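Local coordinates for dienelactone hydrolase (Anabaena variabilis, PDB 2O2G), which is assigned to the dienelactone hydrolase family of alpha/beta hydrolases and probably acts as a hydrolase, at residues 55-60 and 207-211; 99-103 and 134-139; 116-122 and 139-145; 129-133 and 155-159. All coordinates share one frame; numbering follows the deposited sequence. Where two conformers were deposited one is given.

Interaction 1 of 4, residues 55-60 and 207-211; sequences YVAEVL and LTAVA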
loop_
_atom_site.group_PDB
_atom_site.type_symbol
_atom_site.label_atom_id
_atom_site.label_comp_id
_atom_site.label_asym_id
_atom_site.label_seq_id
_atom_site.Cartn_x
_atom_site.Cartn_y
_atom_site.Cartn_z
ATOM N N TYR A 55 9.886 -0.145 8.086
ATOM C CA TYR A 55 9.480 -0.008 9.490
ATOM C C TYR A 55 8.043 -0.461 9.688
ATOM O O TYR A 55 7.756 -1.277 10.556
ATOM C CB TYR A 55 9.640 1.454 9.985
ATOM C CG TYR A 55 9.086 1.597 11.385
ATOM C CD1 TYR A 55 9.790 1.090 12.490
ATOM C CD2 TYR A 55 7.818 2.155 11.598
ATOM C CE1 TYR A 55 9.261 1.176 13.768
ATOM C CE2 TYR A 55 7.289 2.256 12.854
ATOM C CZ TYR A 55 8.006 1.760 13.943
ATOM O OH TYR A 55 7.459 1.874 15.207
ATOM N N VAL A 56 7.108 0.081 8.897
ATOM C CA VAL A 56 5.729 -0.336 9.012
ATOM C C VAL A 56 5.601 -1.870 8.804
ATOM O O VAL A 56 4.893 -2.526 9.537
ATOM C CB VAL A 56 4.775 0.409 8.007
ATOM C CG1 VAL A 56 3.394 -0.120 8.124
ATOM C CG2 VAL A 56 4.763 1.913 8.279
ATOM N N ALA A 57 6.316 -2.418 7.809
ATOM C CA ALA A 57 6.243 -3.819 7.490
ATOM C C ALA A 57 6.667 -4.663 8.670
ATOM O O ALA A 57 6.027 -5.663 8.950
ATOM C CB ALA A 57 7.076 -4.143 6.268
ATOM N N GLU A 58 7.729 -4.246 9.351
ATOM C CA GLU A 58 8.232 -4.966 10.521
ATOM C C GLU A 58 7.213 -4.928 11.647
ATOM O O GLU A 58 7.136 -5.851 12.442
ATOM C CB GLU A 58 9.596 -4.384 10.932
ATOM C CG GLU A 58 10.670 -4.772 9.899
ATOM C CD GLU A 58 11.923 -3.858 9.803
ATOM O OE1 GLU A 58 11.938 -2.737 10.383
ATOM O OE2 GLU A 58 12.887 -4.270 9.086
ATOM N N VAL A 59 6.430 -3.863 11.724
ATOM C CA VAL A 59 5.378 -3.766 12.756
ATOM C C VAL A 59 4.228 -4.730 12.425
ATOM O O VAL A 59 3.768 -5.464 13.287
ATOM C CB VAL A 59 4.861 -2.312 12.921
ATOM C CG1 VAL A 59 3.743 -2.255 13.935
ATOM C CG2 VAL A 59 5.985 -1.416 13.362
ATOM N N LEU A 60 3.822 -4.778 11.154
ATOM C CA LEU A 60 2.773 -5.699 10.702
ATOM C C LEU A 60 3.230 -7.153 10.909
ATOM O O LEU A 60 2.482 -7.995 11.430
ATOM C CB LEU A 60 2.423 -5.451 9.222
ATOM C CG LEU A 60 1.956 -4.021 8.874
ATOM C CD1 LEU A 60 1.728 -3.852 7.373
ATOM C CD2 LEU A 60 0.691 -3.657 9.619
ATOM N N LEU A 207 5.351 8.038 12.672
ATOM C CA LEU A 207 5.390 6.815 11.857
ATOM C C LEU A 207 4.943 5.609 12.643
ATOM O O LEU A 207 4.216 4.767 12.107
ATOM C CB LEU A 207 6.764 6.577 11.245
ATOM C CG LEU A 207 6.836 5.517 10.138
ATOM C CD1 LEU A 207 6.029 5.974 8.946
ATOM C CD2 LEU A 207 8.281 5.265 9.716
ATOM N N THR A 208 5.308 5.558 13.916
ATOM C CA THR A 208 4.870 4.476 14.768
ATOM C C THR A 208 3.327 4.429 14.813
ATOM O O THR A 208 2.744 3.360 14.686
ATOM C CB THR A 208 5.482 4.604 16.149
ATOM O OG1 THR A 208 6.903 4.456 16.010
ATOM C CG2 THR A 208 4.939 3.539 17.095
ATOM N N ALA A 209 2.690 5.586 14.998
ATOM C CA ALA A 209 1.237 5.676 15.004
ATOM C C ALA A 209 0.651 5.186 13.694
ATOM O O ALA A 209 -0.363 4.523 13.673
ATOM C CB ALA A 209 0.786 7.119 15.277
ATOM N N VAL A 210 1.253 5.563 12.586
ATOM C CA VAL A 210 0.786 5.070 11.307
ATOM C C VAL A 210 0.800 3.535 11.292
ATOM O O VAL A 210 -0.174 2.901 10.877
ATOM C CB VAL A 210 1.612 5.630 10.138
ATOM C CG1 VAL A 210 1.263 4.912 8.836
ATOM C CG2 VAL A 210 1.364 7.107 10.014
ATOM N N ALA A 211 1.902 2.941 11.721
ATOM C CA ALA A 211 2.021 1.483 11.746
ATOM C C ALA A 211 1.026 0.824 12.696
ATOM O O ALA A 211 0.431 -0.249 12.376
ATOM C CB ALA A 211 3.370 1.117 12.140
#

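Interaction 2 of 4, residues 99-103 and 134-139; sequences VGATD and ERPETV. With SO4 (sulfate ion), chain C.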
loop_
_atom_site.group_PDB
_atom_site.type_symbol
_atom_site.label_atom_id
_atom_site.label_comp_id
_atom_site.label_asym_id
_atom_site.label_seq_id
_atom_site.Cartn_x
_atom_site.Cartn_y
_atom_site.Cartn_z
ATOM N N VAL A 99 -2.032 -4.380 -9.403
ATOM C CA VAL A 99 -3.016 -5.412 -9.786
ATOM C C VAL A 99 -2.238 -6.685 -10.173
ATOM O O VAL A 99 -2.636 -7.773 -9.780
ATOM C CB VAL A 99 -3.923 -4.951 -10.967
ATOM C CG1 VAL A 99 -4.734 -6.094 -11.575
ATOM C CG2 VAL A 99 -4.848 -3.823 -10.527
ATOM N N GLY A 100 -1.166 -6.516 -10.967
ATOM C CA GLY A 100 -0.279 -7.628 -11.393
ATOM C C GLY A 100 0.341 -8.363 -10.207
ATOM O O GLY A 100 0.309 -9.606 -10.153
ATOM N N ALA A 101 0.885 -7.618 -9.254
ATOM C CA ALA A 101 1.413 -8.215 -8.014
ATOM C C ALA A 101 0.355 -8.932 -7.175
ATOM O O ALA A 101 0.651 -9.933 -6.508
ATOM C CB ALA A 101 2.126 -7.166 -7.161
ATOM N N THR A 102 -0.867 -8.413 -7.182
ATOM C CA THR A 102 -2.004 -9.032 -6.462
ATOM C C THR A 102 -2.293 -10.416 -7.091
ATOM O O THR A 102 -2.354 -11.426 -6.410
ATOM C CB THR A 102 -3.257 -8.088 -6.491
ATOM O OG1 THR A 102 -2.914 -6.796 -5.933
ATOM C CG2 THR A 102 -4.405 -8.673 -5.671
ATOM N N ASP A 103 -2.403 -10.439 -8.408
ATOM C CA ASP A 103 -2.634 -11.687 -9.149
ATOM C C ASP A 103 -1.515 -12.711 -8.896
ATOM O O ASP A 103 -1.784 -13.916 -8.728
ATOM C CB ASP A 103 -2.777 -11.385 -10.644
ATOM C CG ASP A 103 -4.040 -10.582 -10.966
ATOM O OD1 ASP A 103 -4.930 -10.479 -10.085
ATOM O OD2 ASP A 103 -4.163 -10.087 -12.125
ATOM N N GLU A 134 -10.337 -2.522 -9.173
ATOM C CA GLU A 134 -10.149 -3.563 -10.209
ATOM C C GLU A 134 -10.157 -5.016 -9.682
ATOM O O GLU A 134 -10.277 -5.942 -10.490
ATOM C CB GLU A 134 -8.820 -3.394 -10.963
ATOM C CG GLU A 134 -8.648 -2.105 -11.677
ATOM C CD GLU A 134 -9.696 -1.893 -12.704
ATOM O OE1 GLU A 134 -9.929 -2.831 -13.508
ATOM O OE2 GLU A 134 -10.290 -0.793 -12.703
ATOM N N ARG A 135 -9.994 -5.222 -8.379
ATOM C CA ARG A 135 -10.025 -6.565 -7.786
ATOM C C ARG A 135 -10.923 -6.595 -6.545
ATOM O O ARG A 135 -10.444 -6.877 -5.418
ATOM C CB ARG A 135 -8.584 -7.008 -7.440
ATOM C CG ARG A 135 -7.691 -7.233 -8.641
ATOM C CD ARG A 135 -8.011 -8.549 -9.316
ATOM N NE ARG A 135 -7.170 -8.806 -10.474
ATOM C CZ ARG A 135 -7.451 -8.390 -11.699
ATOM N NH1 ARG A 135 -8.494 -7.602 -11.929
ATOM N NH2 ARG A 135 -6.611 -8.652 -12.675
ATOM N N PRO A 136 -12.238 -6.344 -6.725
ATOM C CA PRO A 136 -13.150 -6.226 -5.572
ATOM C C PRO A 136 -13.348 -7.447 -4.688
ATOM O O PRO A 136 -13.649 -7.303 -3.488
ATOM C CB PRO A 136 -14.478 -5.826 -6.227
ATOM C CG PRO A 136 -14.387 -6.406 -7.601
ATOM C CD PRO A 136 -12.970 -6.160 -8.001
ATOM N N GLU A 137 -13.213 -8.641 -5.246
ATOM C CA GLU A 137 -13.401 -9.832 -4.431
ATOM C C GLU A 137 -12.101 -10.258 -3.763
ATOM O O GLU A 137 -12.135 -10.946 -2.751
ATOM C CB GLU A 137 -13.999 -10.972 -5.258
ATOM N N THR A 138 -10.968 -9.802 -4.283
ATOM C CA THR A 138 -9.653 -10.226 -3.808
ATOM C C THR A 138 -9.054 -9.318 -2.741
ATOM O O THR A 138 -8.412 -9.803 -1.808
ATOM C CB THR A 138 -8.686 -10.341 -5.017
ATOM O OG1 THR A 138 -9.253 -11.245 -5.968
ATOM C CG2 THR A 138 -7.277 -10.853 -4.630
ATOM N N VAL A 139 -9.222 -8.006 -2.877
ATOM C CA VAL A 139 -8.591 -7.061 -1.961
ATOM C C VAL A 139 -9.570 -6.773 -0.842
ATOM O O VAL A 139 -10.681 -6.306 -1.095
ATOM C CB VAL A 139 -8.197 -5.761 -2.661
ATOM C CG1 VAL A 139 -7.446 -4.847 -1.663
ATOM C CG2 VAL A 139 -7.365 -6.065 -3.921
HETATM S S SO4 C . -11.677 -9.889 -8.233
HETATM O O1 SO4 C . -11.647 -11.327 -8.547
HETATM O O2 SO4 C . -11.240 -9.200 -9.428
HETATM O O3 SO4 C . -10.812 -9.699 -7.084
HETATM O O4 SO4 C . -13.044 -9.464 -7.913
#

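Interaction 3 of 4, residues 116-122 and 139-145; sequences VGYFGAS and VQAVVSR. With SO4 (sulfate ion), chain B.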
loop_
_atom_site.group_PDB
_atom_site.type_symbol
_atom_site.label_atom_id
_atom_site.label_comp_id
_atom_site.label_asym_id
_atom_site.label_seq_id
_atom_site.Cartn_x
_atom_site.Cartn_y
_atom_site.Cartn_z
ATOM N N VAL A 116 -5.424 -10.533 0.805
ATOM C CA VAL A 116 -4.656 -9.387 0.391
ATOM C C VAL A 116 -5.220 -8.065 0.859
ATOM O O VAL A 116 -6.411 -7.798 0.722
ATOM C CB VAL A 116 -4.447 -9.320 -1.129
ATOM C CG1 VAL A 116 -3.688 -8.043 -1.515
ATOM C CG2 VAL A 116 -3.671 -10.555 -1.631
ATOM N N GLY A 117 -4.323 -7.237 1.401
ATOM C CA GLY A 117 -4.631 -5.853 1.757
ATOM C C GLY A 117 -3.563 -4.953 1.134
ATOM O O GLY A 117 -2.453 -5.394 0.859
ATOM N N TYR A 118 -3.868 -3.670 0.961
ATOM C CA TYR A 118 -2.899 -2.747 0.390
ATOM C C TYR A 118 -2.517 -1.642 1.374
ATOM O O TYR A 118 -3.386 -1.108 2.140
ATOM C CB TYR A 118 -3.431 -2.045 -0.863
ATOM C CG TYR A 118 -3.758 -2.867 -2.104
ATOM C CD1 TYR A 118 -3.143 -4.066 -2.395
ATOM C CD2 TYR A 118 -4.621 -2.341 -3.046
ATOM C CE1 TYR A 118 -3.448 -4.753 -3.561
ATOM C CE2 TYR A 118 -4.915 -2.997 -4.221
ATOM C CZ TYR A 118 -4.336 -4.190 -4.487
ATOM O OH TYR A 118 -4.685 -4.799 -5.670
ATOM N N PHE A 119 -1.229 -1.331 1.385
ATOM C CA PHE A 119 -0.706 -0.197 2.149
ATOM C C PHE A 119 -0.080 0.696 1.123
ATOM O O PHE A 119 0.989 0.374 0.601
ATOM C CB PHE A 119 0.281 -0.595 3.244
ATOM C CG PHE A 119 0.774 0.592 4.058
ATOM C CD1 PHE A 119 1.818 1.397 3.596
ATOM C CD2 PHE A 119 0.189 0.920 5.266
ATOM C CE1 PHE A 119 2.261 2.520 4.357
ATOM C CE2 PHE A 119 0.607 2.058 6.015
ATOM C CZ PHE A 119 1.626 2.845 5.570
ATOM N N GLY A 120 -0.738 1.820 0.820
ATOM C CA GLY A 120 -0.249 2.712 -0.185
ATOM C C GLY A 120 0.313 3.965 0.445
ATOM O O GLY A 120 -0.397 4.608 1.209
ATOM N N ALA A 121 1.559 4.314 0.102
ATOM C CA ALA A 121 2.250 5.464 0.684
ATOM C C ALA A 121 2.316 6.641 -0.292
ATOM O O ALA A 121 2.739 6.475 -1.460
ATOM C CB ALA A 121 3.650 5.071 1.099
ATOM N N SER A 122 1.904 7.806 0.191
ATOM C CA SER A 122 1.932 9.027 -0.605
ATOM C C SER A 122 1.243 8.788 -1.960
ATOM O O SER A 122 0.082 8.429 -1.972
ATOM C CB SER A 122 3.369 9.525 -0.729
ATOM O OG SER A 122 3.904 9.788 0.555
ATOM N N VAL A 139 -9.222 -8.006 -2.877
ATOM C CA VAL A 139 -8.591 -7.061 -1.961
ATOM C C VAL A 139 -9.570 -6.773 -0.842
ATOM O O VAL A 139 -10.681 -6.306 -1.095
ATOM C CB VAL A 139 -8.197 -5.761 -2.661
ATOM C CG1 VAL A 139 -7.446 -4.847 -1.663
ATOM C CG2 VAL A 139 -7.365 -6.065 -3.921
ATOM N N GLN A 140 -9.147 -7.099 0.371
ATOM C CA GLN A 140 -9.980 -7.033 1.580
ATOM C C GLN A 140 -9.785 -5.836 2.495
ATOM O O GLN A 140 -10.551 -5.672 3.471
ATOM C CB GLN A 140 -9.811 -8.309 2.413
ATOM C CG GLN A 140 -10.265 -9.583 1.689
ATOM C CD GLN A 140 -10.556 -10.781 2.598
ATOM O OE1 GLN A 140 -10.864 -11.857 2.090
ATOM N NE2 GLN A 140 -10.488 -10.604 3.943
ATOM N N ALA A 141 -8.798 -4.994 2.196
ATOM C CA ALA A 141 -8.531 -3.799 2.994
ATOM C C ALA A 141 -7.502 -2.913 2.328
ATOM O O ALA A 141 -6.626 -3.376 1.600
ATOM C CB ALA A 141 -8.061 -4.164 4.442
ATOM N N VAL A 142 -7.623 -1.613 2.569
ATOM C CA VAL A 142 -6.677 -0.644 2.039
ATOM C C VAL A 142 -6.404 0.416 3.108
ATOM O O VAL A 142 -7.311 0.850 3.787
ATOM C CB VAL A 142 -7.199 0.076 0.755
ATOM C CG1 VAL A 142 -6.224 1.209 0.310
ATOM C CG2 VAL A 142 -7.429 -0.910 -0.382
ATOM N N VAL A 143 -5.141 0.790 3.250
ATOM C CA VAL A 143 -4.728 1.888 4.124
ATOM C C VAL A 143 -3.933 2.836 3.205
ATOM O O VAL A 143 -3.042 2.398 2.472
ATOM C CB VAL A 143 -3.844 1.430 5.284
ATOM C CG1 VAL A 143 -3.327 2.637 6.086
ATOM C CG2 VAL A 143 -4.577 0.488 6.179
ATOM N N SER A 144 -4.279 4.118 3.232
ATOM C CA SER A 144 -3.598 5.131 2.447
ATOM C C SER A 144 -2.887 6.070 3.409
ATOM O O SER A 144 -3.544 6.659 4.267
ATOM C CB SER A 144 -4.576 5.891 1.566
ATOM O OG SER A 144 -3.916 7.042 1.084
ATOM N N ARG A 145 -1.550 6.128 3.323
ATOM C CA ARG A 145 -0.742 6.994 4.211
ATOM C C ARG A 145 -0.372 8.284 3.503
ATOM O O ARG A 145 0.482 8.299 2.604
ATOM C CB ARG A 145 0.522 6.280 4.679
ATOM C CG ARG A 145 1.360 7.052 5.714
ATOM C CD ARG A 145 2.822 6.780 5.511
ATOM N NE ARG A 145 3.303 7.511 4.327
ATOM C CZ ARG A 145 4.473 7.319 3.745
ATOM N NH1 ARG A 145 5.277 6.339 4.132
ATOM N NH2 ARG A 145 4.798 8.057 2.704
HETATM S S SO4 B . 7.592 6.217 0.770
HETATM O O1 SO4 B . 7.162 5.046 0.027
HETATM O O2 SO4 B . 8.971 6.419 0.429
HETATM O O3 SO4 B . 7.548 5.863 2.176
HETATM O O4 SO4 B . 6.768 7.390 0.501
HETATM O O HOH W 1 2.726 10.206 3.094
#

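Interaction 4 of 4, residues 129-133 and 155-159; sequences LVAAA and ALPHV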
loop_
_atom_site.group_PDB
_atom_site.type_symbol
_atom_site.label_atom_id
_atom_site.label_comp_id
_atom_site.label_asym_id
_atom_site.label_seq_id
_atom_site.Cartn_x
_atom_site.Cartn_y
_atom_site.Cartn_z
ATOM N N LEU A 129 -5.959 2.502 -4.349
ATOM C CA LEU A 129 -7.404 2.577 -4.482
ATOM C C LEU A 129 -7.834 2.233 -5.890
ATOM O O LEU A 129 -8.869 1.602 -6.061
ATOM C CB LEU A 129 -7.954 3.942 -4.060
ATOM C CG LEU A 129 -7.745 4.129 -2.549
ATOM C CD1 LEU A 129 -7.748 5.585 -2.192
ATOM C CD2 LEU A 129 -8.778 3.347 -1.716
ATOM N N VAL A 130 -7.069 2.655 -6.904
ATOM C CA VAL A 130 -7.444 2.336 -8.294
ATOM C C VAL A 130 -7.356 0.827 -8.529
ATOM O O VAL A 130 -8.232 0.234 -9.158
ATOM C CB VAL A 130 -6.603 3.123 -9.342
ATOM C CG1 VAL A 130 -6.944 2.671 -10.772
ATOM C CG2 VAL A 130 -6.839 4.610 -9.200
ATOM N N ALA A 131 -6.303 0.203 -7.996
ATOM C CA ALA A 131 -6.132 -1.237 -8.089
ATOM C C ALA A 131 -7.235 -2.030 -7.339
ATOM O O ALA A 131 -7.740 -3.033 -7.846
ATOM C CB ALA A 131 -4.744 -1.632 -7.553
ATOM N N ALA A 132 -7.595 -1.569 -6.141
ATOM C CA ALA A 132 -8.613 -2.212 -5.319
ATOM C C ALA A 132 -9.963 -2.275 -6.037
ATOM O O ALA A 132 -10.668 -3.281 -5.955
ATOM C CB ALA A 132 -8.727 -1.481 -3.970
ATOM N N ALA A 133 -10.306 -1.206 -6.748
ATOM C CA ALA A 133 -11.537 -1.139 -7.538
ATOM C C ALA A 133 -11.531 -2.152 -8.686
ATOM O O ALA A 133 -12.605 -2.570 -9.117
ATOM C CB ALA A 133 -11.733 0.226 -8.058
ATOM N N ALA A 155 -12.386 5.669 -9.571
ATOM C CA ALA A 155 -12.215 4.456 -8.785
ATOM C C ALA A 155 -12.884 4.499 -7.438
ATOM O O ALA A 155 -13.351 3.464 -6.958
ATOM C CB ALA A 155 -10.729 4.170 -8.566
ATOM N N LEU A 156 -12.914 5.673 -6.803
ATOM C CA LEU A 156 -13.353 5.744 -5.403
ATOM C C LEU A 156 -14.691 5.076 -5.051
ATOM O O LEU A 156 -14.713 4.206 -4.166
ATOM C CB LEU A 156 -13.334 7.182 -4.882
ATOM C CG LEU A 156 -11.960 7.819 -4.667
ATOM C CD1 LEU A 156 -12.174 9.276 -4.226
ATOM C CD2 LEU A 156 -11.099 7.030 -3.682
ATOM N N PRO A 157 -15.778 5.441 -5.744
ATOM C CA PRO A 157 -17.060 4.779 -5.415
ATOM C C PRO A 157 -17.174 3.270 -5.755
ATOM O O PRO A 157 -18.159 2.635 -5.339
ATOM C CB PRO A 157 -18.096 5.596 -6.199
ATOM C CG PRO A 157 -17.339 6.231 -7.306
ATOM C CD PRO A 157 -15.944 6.459 -6.804
ATOM N N HIS A 158 -16.187 2.704 -6.469
ATOM C CA HIS A 158 -16.203 1.296 -6.799
ATOM C C HIS A 158 -15.383 0.471 -5.836
ATOM O O HIS A 158 -15.487 -0.757 -5.841
ATOM C CB HIS A 158 -15.727 1.082 -8.235
ATOM C CG HIS A 158 -16.678 1.637 -9.249
ATOM N ND1 HIS A 158 -16.423 2.791 -9.956
ATOM C CD2 HIS A 158 -17.928 1.247 -9.598
ATOM C CE1 HIS A 158 -17.452 3.057 -10.746
ATOM N NE2 HIS A 158 -18.383 2.139 -10.545
ATOM N N VAL A 159 -14.571 1.131 -5.025
ATOM C CA VAL A 159 -13.738 0.426 -4.041
ATOM C C VAL A 159 -14.669 -0.298 -3.068
ATOM O O VAL A 159 -15.606 0.312 -2.514
ATOM C CB VAL A 159 -12.816 1.385 -3.323
ATOM C CG1 VAL A 159 -12.089 0.696 -2.101
ATOM C CG2 VAL A 159 -11.807 1.945 -4.280
#

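Interaction 1 of 4, residues 55-60 and 207-211
Y55 reaches across to T208 and joins it through their hydroxyls, OH and OG1 lying 2.8 Å apart in a hydrogen bond that either group could donate. On the way its ring passes two apolar neighbours: CD2 lies 3.7 Å from CD2 of L207, the two side chains running alongside each other but pointed opposite ways, and CE2 approaches CB of A211. With CG anti to the backbone N (chi1 174°), the ring is carried across to the second helix, and CG2 of V59, one turn on, rests against one of its faces. A phenylalanine here would probably keep this apolar cover but leave the T208 hydroxyl without its mate. Beside the ring, the methyl of A211 is set against V59, CB to CB 3.8 Å, while CG2 of V56 meets both that methyl and CD1 of L207. The small alanine fits where the backbones come nearest, CA of V56 standing 5.0 Å from CA of A211, and the segment axes cross at -43°. Further in, V56 and L60 lie on F40 of strand 36-41 and V210 on I194 of strand 189-194, so the pair illustrates two helices packed side by side on one face of an alpha/beta-hydrolase sheet.

Interaction 2 of 4, residues 99-103 and 134-139
R135 grips D103 side-on with two nitrogens, one for each carboxylate oxygen: NE donates to OD1 over 2.8 Å and NH2 to OD2 over 2.9 Å. Both bonds are almost straight, at 172° and 179°, both oxygens use their syn lone pairs, and the carboxylate and guanidinium planes are only 9° apart. The remaining nitrogen, NH1, turns back to the carbonyl O of E134, approaching from above the carbonyl plane, so three bonds fix the rotation of the guanidinium. The arginine bends at chi2 to bring this flat group beside helix 91-107. A methionine in its place would probably leave the D103 carboxylate without its charged mate and the E134 carbonyl without this donor. The contact ties that helix to the turn leading from helix 123-134 into strand 139-145, within the beta-alpha-beta crossover of an alpha/beta hydrolase. In the turn, the R135 carbonyl accepts from the backbone N of both T138 and V139, and a sulfate, probably from the crystallisation liquor, takes a hydrogen bond from E137 N to its O4 (2.8 Å). CG1 of V99 lies over one face of the guanidinium, 3.4 Å from NH2, and its CG2 meets CB of E134. Deeper, the methyl CG2 of T102 touches CG2 of T138 at 3.8 Å, while T102 OG1 is hydrogen-bonded to Y118 OH.

Interaction 3 of 4, residues 116-122 and 139-145
R145 ends strand 139-145 beside A121 and S122, at the tip of a parallel strand pair that forms the two beta arms of a beta-alpha-beta unit around helix 123-134. The turn at S122 fits the nucleophile elbow of alpha/beta hydrolases: G120 and S122 match its GxSxG pattern, and S122 has a strained backbone (phi 51°, psi -120°). S122, H199 and D171 probably form the catalytic triad. The strands run nearly parallel, held by a ladder of backbone bonds from Q140 N to V116 O, through V143 N to Y118 O, to S122 N and R145 O. Along the arginine, CB sits 3.7 Å from CZ of F119, and CD remains near the same ring atom. The chain then bends at chi3 (75°), bringing the guanidinium flat over the A121 methyl, with CZ 3.6 Å from that CB. NE donates to a water that in turn donates to R145 O. On the sheet face carrying Y118 and V142, CG1 of V139 stands 4.0 Å from the centroid of the Y118 ring, almost on its normal, a CH-pi contact; CG2 of V142 touches the same ring obliquely. Helix 123-134 covers this face. At the arginine's tip, a sulfate, probably from the crystallisation liquor and also held by R52 and S46, receives NH1 at its O3 and NH2 at its O4, each over 3.0 Å.

Interaction 4 of 4, residues 129-133 and 155-159
The last turns of helix 123-134 lie against a short 3-10 segment, 156-158, and the backbones come within 4.4 Å at CA of A133 and CA of V159. CA of V130 lies 5.2 Å from CA of A155. No hydrogen bond spans the gap; the contact is made by apolar side chains, with alanines where the backbones come closest. The methyl CB of A155 points at the helix and settles 3.8 Å from CA of V130, close also to that valine's CG2. In return the methyl of A133 faces the loop, where it meets the carbonyl O of A155, CB of H158 and CG2 of V159. V159 sets CG2 3.5 Å from the carbonyl O of L129: CG1 is anti to the backbone N (chi1 170°), leaving CG2 as the branch for this approach, while CG1 lies near CB of A132. At the other end two leucines meet branch to branch, CD1 of L129 to CD2 of L156 at 3.9 Å. The imidazole of H158 bonds instead through ND1 to S154 O. Around this patch, L156 also packs on A181 and Q184 of helix 172-184, V130 touches A95 of helix 91-107, and A132 rests on Y118 of strand 115-121, so the loop before strand 163-168 lies between helices 123-134 and 172-184.

Overall arrangement
From the N terminus, the chain enters interaction 1 on helix 51-63, whose partner is helix 206-221, so this contact closes the longest loop and encloses the other three. Within that loop, helix 91-107 opens interaction 2, strand 115-121 opens interaction 3 and helix 123-134 opens interaction 4; they close in the same order, at 134-139, 139-145 and 155-159, so each pair among them crosses. Interactions 2 and 3 share V139. Interactions 2 and 4 lie on the same side of the chain's centre, opposite interaction 1, and the central strands of interaction 3 touch all three, with V210 meeting R145 and Y118 meeting A131. Together they bind helices on both faces to one sheet.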